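Local coordinates for putative uncharacterized protein TTHA0988 (Thermus thermophilus, PDB 3OEP) that is of unknown function, a KipI-KipA homologue in a single chain that was wrongly named an allophanate hydrolase, at residues E212-E217 against R359-G364; M231-D236 against A418-V423; R259-L264 against A271-F276; E184-L189 against R343-S348; Y160-P165 against P206-L211. All coordinates share one frame; numbering follows the deposited sequence.

Contact 1: E212-E217 against R359-G364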
# COMPACT_ATOMS: atom_id res chain seq x y z
N GLU A 212 -16.48 5.06 2.91
CA GLU A 212 -16.54 6.32 2.16
C GLU A 212 -15.77 7.41 2.90
O GLU A 212 -16.00 7.66 4.08
CB GLU A 212 -17.99 6.77 1.97
CG GLU A 212 -18.75 5.99 0.91
CD GLU A 212 -18.45 6.43 -0.52
OE1 GLU A 212 -17.86 7.52 -0.72
OE2 GLU A 212 -18.81 5.69 -1.46
N LEU A 213 -14.86 8.07 2.19
CA LEU A 213 -14.12 9.21 2.72
C LEU A 213 -14.72 10.54 2.22
O LEU A 213 -14.70 11.54 2.93
CB LEU A 213 -12.65 9.11 2.34
CG LEU A 213 -11.97 7.82 2.78
CD1 LEU A 213 -10.51 7.81 2.35
CD2 LEU A 213 -12.10 7.62 4.29
N LEU A 214 -15.26 10.54 1.01
CA LEU A 214 -15.81 11.77 0.44
C LEU A 214 -17.14 12.11 1.10
O LEU A 214 -17.99 11.23 1.26
CB LEU A 214 -16.01 11.61 -1.06
CG LEU A 214 -14.72 11.50 -1.88
CD1 LEU A 214 -15.05 11.22 -3.33
CD2 LEU A 214 -13.89 12.77 -1.74
N PRO A 215 -17.32 13.39 1.48
CA PRO A 215 -18.56 13.76 2.14
C PRO A 215 -19.78 13.63 1.23
O PRO A 215 -19.72 13.92 0.03
CB PRO A 215 -18.33 15.23 2.52
CG PRO A 215 -17.27 15.70 1.62
CD PRO A 215 -16.40 14.53 1.34
N GLU A 216 -20.89 13.21 1.82
CA GLU A 216 -22.14 13.05 1.10
C GLU A 216 -22.75 14.42 0.83
O GLU A 216 -23.34 14.65 -0.22
CB GLU A 216 -23.12 12.18 1.90
CG GLU A 216 -22.63 10.75 2.15
CD GLU A 216 -21.54 10.63 3.21
OE1 GLU A 216 -20.85 9.59 3.24
OE2 GLU A 216 -21.36 11.58 4.02
N GLU A 217 -22.56 15.34 1.79
CA GLU A 217 -23.05 16.71 1.68
C GLU A 217 -21.88 17.67 1.77
O GLU A 217 -21.65 18.28 2.82
CB GLU A 217 -24.08 17.00 2.78
N ARG A 359 -12.23 4.96 -2.44
CA ARG A 359 -12.50 4.32 -3.73
C ARG A 359 -12.17 5.27 -4.86
O ARG A 359 -12.05 6.48 -4.64
CB ARG A 359 -13.97 3.95 -3.83
CG ARG A 359 -14.91 5.13 -3.67
CD ARG A 359 -16.32 4.80 -4.07
NE ARG A 359 -17.21 5.91 -3.75
CZ ARG A 359 -17.35 7.01 -4.48
NH1 ARG A 359 -16.65 7.19 -5.60
NH2 ARG A 359 -18.20 7.96 -4.08
N PRO A 360 -12.05 4.74 -6.09
CA PRO A 360 -11.94 5.63 -7.23
C PRO A 360 -13.23 6.42 -7.47
O PRO A 360 -14.32 6.00 -7.04
CB PRO A 360 -11.67 4.68 -8.41
CG PRO A 360 -11.27 3.39 -7.79
CD PRO A 360 -11.98 3.33 -6.49
N LEU A 361 -13.10 7.55 -8.14
CA LEU A 361 -14.27 8.37 -8.43
C LEU A 361 -15.21 7.64 -9.38
O LEU A 361 -14.78 6.83 -10.21
CB LEU A 361 -13.86 9.73 -9.00
CG LEU A 361 -12.96 10.58 -8.11
CD1 LEU A 361 -12.56 11.86 -8.83
CD2 LEU A 361 -13.63 10.89 -6.77
N TRP A 362 -16.50 7.92 -9.19
CA TRP A 362 -17.60 7.37 -9.96
C TRP A 362 -18.31 8.51 -10.67
O TRP A 362 -18.34 9.63 -10.17
CB TRP A 362 -18.67 6.80 -9.04
CG TRP A 362 -18.46 5.47 -8.46
CD1 TRP A 362 -17.73 4.45 -8.98
CD2 TRP A 362 -19.07 4.97 -7.27
NE1 TRP A 362 -17.81 3.34 -8.16
CE2 TRP A 362 -18.63 3.64 -7.10
CE3 TRP A 362 -19.92 5.53 -6.31
CZ2 TRP A 362 -19.03 2.86 -6.01
CZ3 TRP A 362 -20.32 4.75 -5.23
CH2 TRP A 362 -19.87 3.43 -5.09
N ALA A 363 -18.93 8.21 -11.81
CA ALA A 363 -19.84 9.15 -12.45
C ALA A 363 -20.87 9.62 -11.43
O ALA A 363 -21.43 8.80 -10.69
CB ALA A 363 -20.53 8.50 -13.65
N GLY A 364 -21.08 10.93 -11.36
CA GLY A 364 -22.07 11.52 -10.45
C GLY A 364 -21.50 12.01 -9.13
O GLY A 364 -22.20 12.69 -8.38
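R359 presents the flank of its guanidinium to the carboxylate of E212, and the two form a salt bridge at the protein surface. NE donates to E212 OE2 over 2.8 Å in an almost straight bond (179°). That oxygen lies in the guanidinium plane and is approached on its syn side, though somewhat out of the carboxylate plane, and the carboxylate is turned 63° from the guanidinium. In keeping with this twist, the two prongs are unequal: R359 NH2 makes only a weak bond to E212 OE1, at 3.4 Å. A bend at chi2 (-80°) swings the E212 carboxylate toward the arginine. The guanidinium is fixed from other sides too, since R359 NH1 donates to P360 O at 3.0 Å and pairs with D365, while W362 CE3 sits 3.5 Å above the plane, over its centre. Beside this polar pair, L214 CD1 meets L361 CD2 at 3.7 Å, the side chains crossing at about a right angle, and both leucines also rest on L367. The whole is a lopsided side-on arginine-carboxylate salt bridge flanked by a leucine pair, joining the connection between strands 194-199 and 221-225 to the loop that leads into the outermost strand 366-368.

Contact 2: M231-D236 against A418-V423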
# COMPACT_ATOMS: atom_id res chain seq x y z
N MET A 231 -8.78 5.26 -13.19
CA MET A 231 -8.67 5.17 -11.73
C MET A 231 -8.32 6.53 -11.13
O MET A 231 -7.16 6.83 -10.83
CB MET A 231 -7.63 4.11 -11.32
CG MET A 231 -7.81 3.63 -9.88
SD MET A 231 -6.53 2.49 -9.30
CE MET A 231 -6.69 1.16 -10.48
N ASP A 232 -9.35 7.36 -10.98
CA ASP A 232 -9.19 8.71 -10.43
C ASP A 232 -9.29 8.61 -8.92
O ASP A 232 -10.26 8.07 -8.40
CB ASP A 232 -10.30 9.65 -10.93
CG ASP A 232 -10.60 9.48 -12.40
OD1 ASP A 232 -11.80 9.28 -12.72
OD2 ASP A 232 -9.67 9.54 -13.24
N LEU A 233 -8.28 9.12 -8.22
CA LEU A 233 -8.20 9.02 -6.77
C LEU A 233 -8.00 10.39 -6.17
O LEU A 233 -7.19 11.17 -6.65
CB LEU A 233 -7.02 8.14 -6.37
CG LEU A 233 -6.99 6.69 -6.86
CD1 LEU A 233 -5.68 6.01 -6.46
CD2 LEU A 233 -8.19 5.92 -6.31
N VAL A 234 -8.73 10.69 -5.10
CA VAL A 234 -8.43 11.85 -4.28
C VAL A 234 -7.35 11.44 -3.28
O VAL A 234 -7.59 10.59 -2.43
CB VAL A 234 -9.66 12.36 -3.52
CG1 VAL A 234 -9.29 13.51 -2.60
CG2 VAL A 234 -10.74 12.79 -4.51
N VAL A 235 -6.16 12.03 -3.40
CA VAL A 235 -5.04 11.71 -2.51
C VAL A 235 -4.53 12.92 -1.75
O VAL A 235 -4.57 14.04 -2.25
CB VAL A 235 -3.87 11.08 -3.28
CG1 VAL A 235 -4.29 9.76 -3.93
CG2 VAL A 235 -3.32 12.04 -4.34
N ASP A 236 -4.06 12.70 -0.51
CA ASP A 236 -3.29 13.70 0.23
C ASP A 236 -1.83 13.25 0.31
O ASP A 236 -1.39 12.47 -0.54
CB ASP A 236 -3.93 14.02 1.60
CG ASP A 236 -3.88 12.86 2.59
OD1 ASP A 236 -3.24 11.81 2.34
OD2 ASP A 236 -4.51 13.03 3.66
N ALA A 418 2.71 -1.48 -14.97
CA ALA A 418 2.98 -0.45 -13.97
C ALA A 418 1.69 0.06 -13.37
O ALA A 418 0.77 0.45 -14.10
CB ALA A 418 3.74 0.71 -14.59
N ASP A 419 1.62 0.07 -12.05
CA ASP A 419 0.49 0.69 -11.36
C ASP A 419 0.97 1.25 -10.03
O ASP A 419 2.17 1.43 -9.83
CB ASP A 419 -0.68 -0.30 -11.23
CG ASP A 419 -0.34 -1.54 -10.42
OD1 ASP A 419 0.66 -1.56 -9.67
OD2 ASP A 419 -1.12 -2.51 -10.52
N ARG A 420 0.04 1.58 -9.13
CA ARG A 420 0.42 2.18 -7.85
C ARG A 420 1.07 1.19 -6.89
O ARG A 420 1.73 1.59 -5.94
CB ARG A 420 -0.79 2.83 -7.18
CG ARG A 420 -1.33 4.04 -7.93
CD ARG A 420 -2.62 4.55 -7.31
NE ARG A 420 -2.47 4.76 -5.87
CZ ARG A 420 -1.97 5.85 -5.29
NH1 ARG A 420 -1.60 6.91 -6.00
NH2 ARG A 420 -1.86 5.89 -3.97
N VAL A 421 0.85 -0.11 -7.12
CA VAL A 421 1.46 -1.14 -6.28
C VAL A 421 2.93 -1.32 -6.64
O VAL A 421 3.80 -1.41 -5.77
CB VAL A 421 0.71 -2.48 -6.39
CG1 VAL A 421 1.44 -3.58 -5.63
CG2 VAL A 421 -0.73 -2.34 -5.89
N GLY A 422 3.22 -1.37 -7.93
CA GLY A 422 4.60 -1.46 -8.38
C GLY A 422 4.78 -1.53 -9.88
O GLY A 422 3.81 -1.47 -10.64
N VAL A 423 6.03 -1.69 -10.28
CA VAL A 423 6.41 -1.73 -11.69
C VAL A 423 7.10 -3.06 -11.94
O VAL A 423 8.14 -3.34 -11.34
CB VAL A 423 7.36 -0.56 -12.04
CG1 VAL A 423 7.72 -0.56 -13.52
CG2 VAL A 423 6.71 0.77 -11.66
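L233 and V235 stand on strand 233-235, R420 sits in the tight turn between strands 413-418 and 422-426, and the two backbones share no hydrogen bond, so that side chains alone span the gap. The turn closes a beta hairpin of the seven-stranded, cyclophilin-like sheet, whereas strand 233-235 is an outermost strand of a separate five-stranded sheet; the contact therefore joins two sheets. The two side chains run antiparallel, L233 pointing one way and R420 the other. L233 CD1 lies over one face of the guanidinium, 3.5 Å from R420 NE, and equally near the methylene before it, CD. V235 CG1 approaches R420 NH1 more loosely, at 4.4 Å. The arginine chain bends at chi3 (51°), turning its head along the strand. The group is buried, and its polar edge is well supplied: NE pairs with D459, NH1 with E275 on the neighbouring strand 273-277, and NH2 donates to G251 O. The two carboxylates probably balance the buried positive charge, with the leucine methyl as an apolar lid on one face. The hairpin end that carries R420 is itself braced. D419 N donates to G422 O, and D419 OD1 forms an Asx turn by accepting from V421 N at 2.9 Å while also taking G422 N at 3.1 Å, nearly along its C-O axis.

Contact 3: R259-L264 against A271-F276. With SO4 (sulfate ion), chain E.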
# COMPACT_ATOMS: atom_id res chain seq x y z
N ARG A 259 2.68 17.99 -5.45
CA ARG A 259 3.06 19.16 -4.67
C ARG A 259 3.05 20.44 -5.52
O ARG A 259 2.61 21.48 -5.04
CB ARG A 259 4.43 18.95 -4.01
CG ARG A 259 4.38 17.93 -2.88
CD ARG A 259 5.60 18.03 -1.97
NE ARG A 259 6.79 17.43 -2.56
CZ ARG A 259 7.09 16.13 -2.51
NH1 ARG A 259 6.29 15.26 -1.91
NH2 ARG A 259 8.21 15.70 -3.08
N LEU A 260 3.52 20.34 -6.77
CA LEU A 260 3.53 21.48 -7.68
C LEU A 260 2.11 21.98 -7.98
O LEU A 260 1.85 23.19 -7.94
CB LEU A 260 4.24 21.13 -9.00
CG LEU A 260 4.28 22.24 -10.06
CD1 LEU A 260 4.86 23.51 -9.48
CD2 LEU A 260 5.07 21.80 -11.28
N ALA A 261 1.21 21.05 -8.29
CA ALA A 261 -0.20 21.40 -8.53
C ALA A 261 -0.80 22.16 -7.35
O ALA A 261 -1.42 23.20 -7.53
CB ALA A 261 -1.01 20.14 -8.84
N ASN A 262 -0.60 21.64 -6.14
CA ASN A 262 -1.11 22.31 -4.94
C ASN A 262 -0.50 23.68 -4.71
O ASN A 262 -1.20 24.63 -4.37
CB ASN A 262 -0.89 21.44 -3.69
CG ASN A 262 -2.07 20.52 -3.43
OD1 ASN A 262 -3.22 20.87 -3.70
ND2 ASN A 262 -1.79 19.34 -2.88
N ARG A 263 0.81 23.79 -4.91
CA ARG A 263 1.49 25.06 -4.70
C ARG A 263 1.05 26.14 -5.69
O ARG A 263 0.98 27.32 -5.34
CB ARG A 263 3.00 24.86 -4.71
CG ARG A 263 3.49 24.22 -3.41
CD ARG A 263 4.87 23.63 -3.53
NE ARG A 263 5.33 23.06 -2.27
CZ ARG A 263 6.31 22.16 -2.15
NH1 ARG A 263 6.95 21.69 -3.22
NH2 ARG A 263 6.65 21.71 -0.94
N LEU A 264 0.71 25.73 -6.91
CA LEU A 264 0.23 26.67 -7.93
C LEU A 264 -1.08 27.36 -7.55
O LEU A 264 -1.32 28.49 -7.97
CB LEU A 264 0.06 25.97 -9.28
CG LEU A 264 1.37 25.66 -10.01
CD1 LEU A 264 1.13 24.60 -11.08
CD2 LEU A 264 1.96 26.95 -10.60
N ALA A 271 -2.33 18.96 0.59
CA ALA A 271 -3.79 19.14 0.55
C ALA A 271 -4.42 18.15 -0.43
O ALA A 271 -3.80 17.80 -1.44
CB ALA A 271 -4.14 20.57 0.14
N PRO A 272 -5.65 17.68 -0.14
CA PRO A 272 -6.21 16.68 -1.05
C PRO A 272 -6.42 17.19 -2.48
O PRO A 272 -6.98 18.28 -2.67
CB PRO A 272 -7.55 16.32 -0.40
CG PRO A 272 -7.35 16.60 1.04
CD PRO A 272 -6.48 17.84 1.06
N LEU A 273 -5.99 16.40 -3.45
CA LEU A 273 -6.16 16.72 -4.87
C LEU A 273 -6.45 15.44 -5.64
O LEU A 273 -6.47 14.36 -5.05
CB LEU A 273 -4.93 17.47 -5.41
CG LEU A 273 -3.67 16.69 -5.82
CD1 LEU A 273 -2.60 17.67 -6.30
CD2 LEU A 273 -3.14 15.85 -4.70
N LEU A 274 -6.70 15.58 -6.94
CA LEU A 274 -7.05 14.44 -7.79
C LEU A 274 -5.82 13.91 -8.53
O LEU A 274 -5.08 14.67 -9.12
CB LEU A 274 -8.11 14.87 -8.80
CG LEU A 274 -8.79 13.75 -9.58
CD1 LEU A 274 -9.37 12.71 -8.63
CD2 LEU A 274 -9.88 14.33 -10.47
N GLU A 275 -5.62 12.59 -8.48
CA GLU A 275 -4.62 11.90 -9.29
C GLU A 275 -5.39 11.06 -10.30
O GLU A 275 -6.37 10.42 -9.94
CB GLU A 275 -3.75 10.98 -8.44
CG GLU A 275 -2.70 10.22 -9.24
CD GLU A 275 -1.96 9.18 -8.43
OE1 GLU A 275 -2.32 7.99 -8.55
OE2 GLU A 275 -1.02 9.55 -7.68
N PHE A 276 -4.95 11.07 -11.55
CA PHE A 276 -5.51 10.18 -12.57
C PHE A 276 -4.41 9.62 -13.46
O PHE A 276 -3.38 10.26 -13.66
CB PHE A 276 -6.58 10.88 -13.41
CG PHE A 276 -6.16 12.22 -13.92
CD1 PHE A 276 -5.65 12.37 -15.20
CD2 PHE A 276 -6.28 13.35 -13.11
CE1 PHE A 276 -5.26 13.62 -15.66
CE2 PHE A 276 -5.88 14.60 -13.57
CZ PHE A 276 -5.37 14.73 -14.84
S SO4 E . 4.26 23.51 1.55
O1 SO4 E . 3.86 24.09 0.27
O2 SO4 E . 5.27 22.47 1.31
O3 SO4 E . 3.10 22.92 2.22
O4 SO4 E . 4.83 24.56 2.38
O HOH W 1 -6.13 20.50 -4.26
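N262 reaches from the helix to the residues just before the next strand, where its ND2 donates to A271 O over 2.9 Å at an N-H...O angle of 152°. The carbonyl oxygen lies 18° out of the amide plane, a modest tilt. ND2 also serves A269 O, and OD1 takes N267 ND2, so that both ends of the amide bind the short connection between helix and strand. A water lies 3.0 Å from N262 OD1 and 2.9 Å from P272 O, extending the link along the backbone. Below the amide comes apolar packing. L273 holds its CG between the backbone N and the carbonyl carbon (chi1 80°), which brings CD1 to 3.9 Å from both A261 CB and N262 ND2; A335 of the adjoining strand backs all three residues. An alanine in place of N262 is likely to leave A271 O and A269 O without their shared donor and the connecting loop freer to move. On another side of the helix, R263 grips a sulfate, probably from the crystallisation liquor, through NE to O1 at 3.1 Å and NH2 to O2 at 2.7 Å, both nearly straight; A269 N binds the same ion. The arrangement is a helix-loop-strand unit in which helix 255-264 packs on the five-stranded sheet and a buried asparagine ties the loop to the helix.

Contact 4: E184-L189 against R343-S348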
# COMPACT_ATOMS: atom_id res chain seq x y z
N GLU A 184 -16.20 0.64 15.48
CA GLU A 184 -15.41 1.46 16.40
C GLU A 184 -13.95 1.03 16.49
O GLU A 184 -13.05 1.87 16.56
CB GLU A 184 -16.04 1.42 17.80
N THR A 185 -13.72 -0.28 16.46
CA THR A 185 -12.38 -0.85 16.53
C THR A 185 -12.17 -1.71 15.28
O THR A 185 -12.50 -2.90 15.29
CB THR A 185 -12.23 -1.71 17.81
OG1 THR A 185 -12.57 -0.91 18.96
CG2 THR A 185 -10.82 -2.24 17.96
N PRO A 186 -11.66 -1.11 14.19
CA PRO A 186 -11.59 -1.81 12.91
C PRO A 186 -10.80 -3.11 12.94
O PRO A 186 -11.18 -4.06 12.25
CB PRO A 186 -10.87 -0.80 12.00
CG PRO A 186 -11.20 0.50 12.57
CD PRO A 186 -11.29 0.31 14.05
N PHE A 187 -9.71 -3.14 13.71
CA PHE A 187 -8.80 -4.29 13.73
C PHE A 187 -9.03 -5.10 14.99
O PHE A 187 -8.81 -4.62 16.10
CB PHE A 187 -7.35 -3.82 13.65
CG PHE A 187 -7.04 -3.04 12.41
CD1 PHE A 187 -6.68 -3.70 11.24
CD2 PHE A 187 -7.14 -1.66 12.39
CE1 PHE A 187 -6.42 -2.99 10.08
CE2 PHE A 187 -6.87 -0.94 11.23
CZ PHE A 187 -6.51 -1.61 10.07
N LEU A 188 -9.49 -6.34 14.81
CA LEU A 188 -9.75 -7.24 15.93
C LEU A 188 -8.45 -7.68 16.58
O LEU A 188 -8.40 -7.92 17.79
CB LEU A 188 -10.51 -8.46 15.45
CG LEU A 188 -10.99 -9.42 16.54
CD1 LEU A 188 -12.11 -8.77 17.34
CD2 LEU A 188 -11.45 -10.72 15.92
N LEU A 189 -7.40 -7.80 15.77
CA LEU A 189 -6.13 -8.33 16.22
C LEU A 189 -5.02 -7.31 16.06
O LEU A 189 -4.99 -6.53 15.11
CB LEU A 189 -5.77 -9.60 15.45
CG LEU A 189 -6.68 -10.79 15.74
CD1 LEU A 189 -6.39 -11.94 14.78
CD2 LEU A 189 -6.54 -11.24 17.19
N ARG A 343 -12.98 13.26 4.33
CA ARG A 343 -12.90 12.79 5.71
C ARG A 343 -11.65 11.93 5.86
O ARG A 343 -11.36 11.10 5.01
CB ARG A 343 -14.12 11.96 6.08
CG ARG A 343 -15.39 12.75 6.29
CD ARG A 343 -16.44 11.87 6.95
NE ARG A 343 -16.89 10.80 6.05
CZ ARG A 343 -17.96 10.85 5.26
NH1 ARG A 343 -18.74 11.93 5.22
NH2 ARG A 343 -18.27 9.80 4.49
N PRO A 344 -10.89 12.13 6.95
CA PRO A 344 -9.72 11.28 7.14
C PRO A 344 -10.05 9.92 7.76
O PRO A 344 -11.06 9.78 8.45
CB PRO A 344 -8.87 12.09 8.12
CG PRO A 344 -9.89 12.80 8.96
CD PRO A 344 -10.99 13.17 7.98
N PHE A 345 -9.19 8.95 7.51
CA PHE A 345 -9.20 7.67 8.22
C PHE A 345 -7.77 7.42 8.70
O PHE A 345 -6.84 7.36 7.90
CB PHE A 345 -9.66 6.54 7.30
CG PHE A 345 -9.59 5.18 7.93
CD1 PHE A 345 -10.59 4.73 8.78
CD2 PHE A 345 -8.50 4.34 7.69
CE1 PHE A 345 -10.52 3.47 9.36
CE2 PHE A 345 -8.43 3.08 8.26
CZ PHE A 345 -9.44 2.65 9.10
N LEU A 346 -7.62 7.30 10.02
CA LEU A 346 -6.32 7.15 10.66
C LEU A 346 -5.28 8.15 10.15
O LEU A 346 -4.17 7.77 9.75
CB LEU A 346 -5.83 5.70 10.56
CG LEU A 346 -6.74 4.66 11.24
CD1 LEU A 346 -6.21 3.25 11.03
CD2 LEU A 346 -6.90 4.94 12.73
N GLY A 347 -5.66 9.42 10.15
CA GLY A 347 -4.75 10.53 9.88
C GLY A 347 -4.64 10.98 8.43
O GLY A 347 -3.97 11.98 8.14
N SER A 348 -5.30 10.27 7.51
CA SER A 348 -5.14 10.56 6.09
C SER A 348 -6.44 10.40 5.31
O SER A 348 -7.27 9.54 5.61
CB SER A 348 -4.07 9.64 5.50
OG SER A 348 -3.99 9.76 4.09
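F345 O accepts from two donors, R239 NE and, weakly at 3.3 Å, S348 N, within the turn that presents F345 and L346 to the loop 184-189. The stronger bond of the turn runs the other way, from F345 N to S348 O over 2.8 Å. Between them lies a type I' beta turn: L346 has positive phi, and G347, at phi 91°, adopts a conformation that would jam a side chain against the preceding carbonyl oxygen. S348 OG is bonded to D236, so the base of the turn is tied to R239 and D236. Across the contact everything is apolar and rather loose. P186 CG comes to the edge of the F345 ring, 4.4 Å from CE1, and L346 CD1 comes to the edge of the F187 ring, 4.2 Å from CE2; the two approaches lie side by side. L346 does a second job, its CG resting 3.8 Å above one face of the F345 ring, offset toward the rim. The F345 ring owes its reach to a CG anti to the backbone N (chi1 175°). Behind the front line, F187 meets the ring of Y179 and touches L245, while F345 leans on L211 and I357. This is a tight two-residue turn of the kind that closes beta hairpins, here packing the carboxyltransferase C/D-like part of the chain against the A/B-like part.

Contact 5: Y160-P165 against P206-L211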
# COMPACT_ATOMS: atom_id res chain seq x y z
N TYR A 160 -7.65 -14.63 6.30
CA TYR A 160 -7.79 -13.66 5.20
C TYR A 160 -8.94 -12.70 5.56
O TYR A 160 -10.08 -13.13 5.65
CB TYR A 160 -8.09 -14.38 3.88
CG TYR A 160 -6.93 -15.17 3.31
CD1 TYR A 160 -6.19 -14.69 2.23
CD2 TYR A 160 -6.57 -16.41 3.84
CE1 TYR A 160 -5.12 -15.41 1.70
CE2 TYR A 160 -5.50 -17.14 3.32
CZ TYR A 160 -4.78 -16.63 2.25
OH TYR A 160 -3.72 -17.35 1.72
N PRO A 161 -8.65 -11.40 5.78
CA PRO A 161 -9.73 -10.49 6.17
C PRO A 161 -10.61 -10.04 5.00
O PRO A 161 -11.77 -9.66 5.21
CB PRO A 161 -8.99 -9.27 6.75
CG PRO A 161 -7.55 -9.69 6.87
CD PRO A 161 -7.34 -10.73 5.84
N LEU A 162 -10.03 -10.08 3.81
CA LEU A 162 -10.64 -9.61 2.57
C LEU A 162 -10.33 -10.64 1.48
O LEU A 162 -9.33 -11.36 1.59
CB LEU A 162 -10.02 -8.28 2.15
CG LEU A 162 -10.10 -7.08 3.11
CD1 LEU A 162 -8.75 -6.40 3.27
CD2 LEU A 162 -11.14 -6.10 2.65
N PRO A 163 -11.15 -10.70 0.43
CA PRO A 163 -10.81 -11.59 -0.68
C PRO A 163 -9.48 -11.20 -1.29
O PRO A 163 -9.21 -10.02 -1.50
CB PRO A 163 -11.95 -11.39 -1.68
CG PRO A 163 -13.06 -10.77 -0.91
CD PRO A 163 -12.42 -9.98 0.18
N SER A 164 -8.63 -12.19 -1.55
CA SER A 164 -7.33 -11.94 -2.17
C SER A 164 -6.75 -13.22 -2.74
O SER A 164 -7.21 -14.32 -2.42
CB SER A 164 -6.35 -11.33 -1.16
OG SER A 164 -5.86 -12.30 -0.25
N PRO A 165 -5.73 -13.09 -3.60
CA PRO A 165 -5.03 -14.29 -4.04
C PRO A 165 -4.29 -14.92 -2.87
O PRO A 165 -3.88 -14.20 -1.95
CB PRO A 165 -4.03 -13.77 -5.09
CG PRO A 165 -4.50 -12.41 -5.44
CD PRO A 165 -5.19 -11.88 -4.24
N PRO A 206 -20.26 -10.98 6.67
CA PRO A 206 -20.19 -10.31 5.38
C PRO A 206 -18.77 -9.83 5.05
O PRO A 206 -17.95 -9.66 5.95
CB PRO A 206 -21.14 -9.11 5.54
CG PRO A 206 -21.32 -8.92 7.00
CD PRO A 206 -21.04 -10.24 7.67
N GLU A 207 -18.48 -9.63 3.77
CA GLU A 207 -17.22 -9.01 3.38
C GLU A 207 -17.20 -7.58 3.89
O GLU A 207 -18.25 -6.92 3.89
CB GLU A 207 -17.05 -8.98 1.86
CG GLU A 207 -16.86 -10.31 1.20
CD GLU A 207 -16.44 -10.18 -0.26
OE1 GLU A 207 -16.27 -9.04 -0.74
OE2 GLU A 207 -16.29 -11.22 -0.92
N PRO A 208 -16.02 -7.08 4.30
CA PRO A 208 -15.91 -5.67 4.65
C PRO A 208 -16.46 -4.78 3.55
O PRO A 208 -16.17 -4.99 2.37
CB PRO A 208 -14.40 -5.46 4.80
CG PRO A 208 -13.86 -6.80 5.14
CD PRO A 208 -14.76 -7.81 4.51
N ARG A 209 -17.26 -3.79 3.94
CA ARG A 209 -17.84 -2.85 3.00
C ARG A 209 -16.90 -1.64 2.86
O ARG A 209 -16.35 -1.20 3.86
CB ARG A 209 -19.21 -2.42 3.50
CG ARG A 209 -19.97 -1.53 2.55
CD ARG A 209 -21.43 -1.47 2.94
NE ARG A 209 -21.63 -1.08 4.33
CZ ARG A 209 -21.63 0.18 4.78
NH1 ARG A 209 -21.43 1.20 3.96
NH2 ARG A 209 -21.82 0.41 6.08
N PRO A 210 -16.71 -1.12 1.64
CA PRO A 210 -15.82 0.04 1.49
C PRO A 210 -16.22 1.22 2.37
O PRO A 210 -17.41 1.48 2.56
CB PRO A 210 -15.95 0.40 -0.00
CG PRO A 210 -16.39 -0.86 -0.65
CD PRO A 210 -17.25 -1.56 0.34
N LEU A 211 -15.22 1.89 2.95
CA LEU A 211 -15.44 3.05 3.79
C LEU A 211 -15.39 4.30 2.93
O LEU A 211 -14.39 4.56 2.28
CB LEU A 211 -14.38 3.15 4.89
CG LEU A 211 -14.47 4.35 5.85
CD1 LEU A 211 -15.75 4.29 6.67
CD2 LEU A 211 -13.25 4.42 6.75
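The carboxylate of E207 turns its flat side to the ring of P163, whose CG sits over it, 3.3 Å from E207 OE2 and 3.5 Å from E207 CD. Behind this, within 160-165, the Y160 ring has S164 OG in plane at its edge and meets F123 edge-to-face. An extended chain beyond CG (chi2 -169°) carries the E207 carboxylate across P163, and its OE1 is held in a salt bridge by R356. The same arginine donates to P208 O, so one side chain fixes both the glutamate and the backbone next to it. Deeper in, P208 is wedged between backbone and side chain: its CG lies 3.5 Å from P161 O and 3.8 Å from L162 CD2, and P208 CB is 4.0 Å from that same methyl. L162 reaches it with chi2 at 132°, an off-staggered value that may reflect crowding or an unsettled rotamer. Replacing P163 with an alanine would remove the ring carbons that lie against the carboxylate face and would probably open a gap there, with E207 steadied mainly by R356. At the start of the linker, P206 O accepts from H148, a further tie to the first cyclophilin-like part. With prolines at every second position and phi and psi values mostly close to the polyproline II region, residues 206-211 form an extended proline-rich linker laid along the turn between strands 156-159 and 164-166.

Contacts 5 and 1 follow one another along a single connecting segment: residues 206-211 run directly into 212-217, their contact centres about 19 Å apart. Contact 4 touches both, through packing of F345 CD1 on L211 CD2 at 3.4 Å and a salt bridge from R343 NH2 to E216 OE1 at 2.9 Å. Contacts 2 and 3 meet as neighbouring strands of one sheet, with L233 O 2.8 Å from E275 N and centres about 14 Å apart. Contact 1 reaches contact 2 where L361 N lies 2.9 Å from D232 O. The sulfate belongs to contact 3 alone, whose nearest atoms stay about 14 Å from contact 5, and no active site can be assigned here, the function being unknown.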